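Local coordinates for uncharacterized protein YycE (Bacillus subtilis, PDB 1TWU) that is of unknown function but belongs to the VOC superfamily and may act as a glyoxalase or fosfomycin-resistance protein, at the interface of chains A and B. Residues are numbered along the deposited sequence; one frame, centred on the assembly and turned at random. Chains: chain A/B, Hypothetical protein yycE.

The interface of chains A and B. Residues chain A 13-15, 80-81, 126; chain B 13-15, 80-81, 126.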
# COMPACT_ATOMS: atom_id res chain seq x y z
N ILE A 13 -9.06 4.68 3.03
CA ILE A 13 -8.09 3.59 2.98
C ILE A 13 -6.71 4.15 3.28
O ILE A 13 -6.31 5.18 2.73
CB ILE A 13 -8.08 2.87 1.61
CG1 ILE A 13 -9.43 2.22 1.36
CG2 ILE A 13 -6.99 1.79 1.60
CD1 ILE A 13 -9.49 1.46 0.07
N ARG A 14 -6.00 3.47 4.17
CA ARG A 14 -4.67 3.88 4.58
C ARG A 14 -3.64 2.77 4.48
O ARG A 14 -3.90 1.62 4.86
CB ARG A 14 -4.70 4.40 6.03
CG ARG A 14 -3.32 4.67 6.62
CD ARG A 14 -3.39 5.08 8.08
NE ARG A 14 -4.00 6.40 8.26
CZ ARG A 14 -4.20 6.99 9.44
NH1 ARG A 14 -3.84 6.38 10.56
NH2 ARG A 14 -4.76 8.19 9.50
N ILE A 15 -2.47 3.11 3.95
CA ILE A 15 -1.33 2.19 3.86
C ILE A 15 -0.40 2.75 4.92
O ILE A 15 0.09 3.87 4.78
CB ILE A 15 -0.61 2.29 2.50
CG1 ILE A 15 -1.54 1.84 1.38
CG2 ILE A 15 0.63 1.42 2.52
CD1 ILE A 15 -1.91 0.36 1.45
N LEU A 80 6.28 -3.03 -4.33
CA LEU A 80 6.18 -1.75 -5.02
C LEU A 80 4.98 -0.84 -4.70
O LEU A 80 3.97 -1.26 -4.14
CB LEU A 80 6.13 -2.00 -6.53
CG LEU A 80 7.18 -2.70 -7.41
CD1 LEU A 80 8.32 -3.26 -6.59
CD2 LEU A 80 6.48 -3.78 -8.23
N LEU A 81 5.14 0.42 -5.09
CA LEU A 81 4.11 1.45 -5.00
C LEU A 81 4.22 2.00 -6.42
O LEU A 81 5.19 2.67 -6.75
CB LEU A 81 4.42 2.55 -3.99
CG LEU A 81 3.44 3.73 -4.09
CD1 LEU A 81 2.02 3.24 -3.94
CD2 LEU A 81 3.75 4.78 -3.02
N TRP A 126 11.66 1.15 -0.12
CA TRP A 126 10.40 0.79 -0.75
C TRP A 126 10.60 1.20 -2.21
O TRP A 126 11.16 2.26 -2.48
CB TRP A 126 9.23 1.55 -0.12
CG TRP A 126 7.88 0.95 -0.44
CD1 TRP A 126 7.63 -0.32 -0.91
CD2 TRP A 126 6.60 1.57 -0.27
NE1 TRP A 126 6.28 -0.52 -1.04
CE2 TRP A 126 5.62 0.62 -0.65
CE3 TRP A 126 6.18 2.83 0.18
CZ2 TRP A 126 4.25 0.90 -0.60
CZ3 TRP A 126 4.82 3.10 0.23
CH2 TRP A 126 3.87 2.14 -0.16
N ILE B 13 -3.06 3.84 -9.44
CA ILE B 13 -2.10 3.58 -8.37
C ILE B 13 -2.19 2.11 -7.98
O ILE B 13 -3.28 1.56 -7.80
CB ILE B 13 -2.35 4.45 -7.12
CG1 ILE B 13 -2.15 5.92 -7.48
CG2 ILE B 13 -1.36 4.08 -6.01
CD1 ILE B 13 -2.32 6.85 -6.32
N ARG B 14 -1.03 1.47 -7.89
CA ARG B 14 -0.94 0.06 -7.55
C ARG B 14 0.02 -0.22 -6.40
O ARG B 14 1.11 0.34 -6.33
CB ARG B 14 -0.49 -0.74 -8.78
CG ARG B 14 -0.18 -2.21 -8.48
CD ARG B 14 0.36 -2.95 -9.68
NE ARG B 14 -0.65 -3.13 -10.72
CZ ARG B 14 -0.44 -3.72 -11.90
NH1 ARG B 14 0.75 -4.21 -12.20
NH2 ARG B 14 -1.43 -3.83 -12.77
N ILE B 15 -0.43 -1.08 -5.48
CA ILE B 15 0.39 -1.53 -4.36
C ILE B 15 0.70 -2.96 -4.76
O ILE B 15 -0.21 -3.79 -4.84
CB ILE B 15 -0.40 -1.58 -3.04
CG1 ILE B 15 -0.83 -0.17 -2.64
CG2 ILE B 15 0.46 -2.19 -1.94
CD1 ILE B 15 0.33 0.74 -2.28
N LEU B 80 0.62 -1.83 7.98
CA LEU B 80 -0.82 -2.02 7.85
C LEU B 80 -1.50 -1.61 6.54
O LEU B 80 -0.96 -0.85 5.73
CB LEU B 80 -1.53 -1.23 8.96
CG LEU B 80 -1.36 -1.39 10.48
CD1 LEU B 80 -0.29 -2.39 10.84
CD2 LEU B 80 -1.09 -0.02 11.08
N LEU B 81 -2.71 -2.13 6.37
CA LEU B 81 -3.60 -1.80 5.27
C LEU B 81 -4.87 -1.54 6.07
O LEU B 81 -5.48 -2.47 6.60
CB LEU B 81 -3.83 -2.96 4.30
CG LEU B 81 -4.96 -2.67 3.29
CD1 LEU B 81 -4.66 -1.38 2.54
CD2 LEU B 81 -5.11 -3.82 2.30
N TRP B 126 0.51 -9.70 6.55
CA TRP B 126 0.25 -8.28 6.39
C TRP B 126 -0.92 -8.01 7.33
O TRP B 126 -1.85 -8.81 7.40
CB TRP B 126 -0.13 -7.95 4.94
CG TRP B 126 -0.01 -6.48 4.60
CD1 TRP B 126 0.68 -5.53 5.31
CD2 TRP B 126 -0.56 -5.81 3.46
NE1 TRP B 126 0.60 -4.31 4.67
CE2 TRP B 126 -0.16 -4.46 3.54
CE3 TRP B 126 -1.35 -6.23 2.38
CZ2 TRP B 126 -0.53 -3.52 2.57
CZ3 TRP B 126 -1.71 -5.29 1.41
CH2 TRP B 126 -1.30 -3.95 1.52
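A two-fold symmetric, antiparallel strand-to-strand interface with an apolar side-chain lining joins the two copies of this vicinal oxygen chelate (VOC) family protein; many VOC proteins are dimers, so this pairing may be biological, though the structure alone does not show it. Strand 12-18 of each chain runs beside strand 80-84 of the other, as antiparallel beta bridges pair A:Ile15 with B:Leu81 and A:Leu81 with B:Ile15. Backbones approach closely: the carbonyl O of A:Arg14 lies 3.5 Å from CA of B:Leu81, and O of B:Leu80 is 3.6 Å from CA of A:Ile15. No polar pair among these residues is close enough to bond across the chains; side chains meet through carbons, methyl groups foremost. In both symmetry-related copies the tightest pair is methyl to methyl, CD1 of A:Ile15 against CD1 of B:Leu81 at 3.4 Å, inside usual van der Waals distance, the side chains meeting at a slant. In A:Ile15, CG1 stands anti to the carbonyl carbon (chi1 -65°) and chi2 of -66° turns CD1 to the partner; B:Leu81 has CG anti to its backbone N (chi1 170°). CD1 of B:Leu81 also meets CG2 of A:Ile13 at 4.0 Å, the side chains lying parallel, alongside each other. Behind it, CB of B:Leu81 sits 3.8 Å above one face of the B:Trp126 ring, toward its rim, so the indole backs the leucine. CZ2 of B:Trp126 stands 4.3 Å from CD1 of A:Ile15.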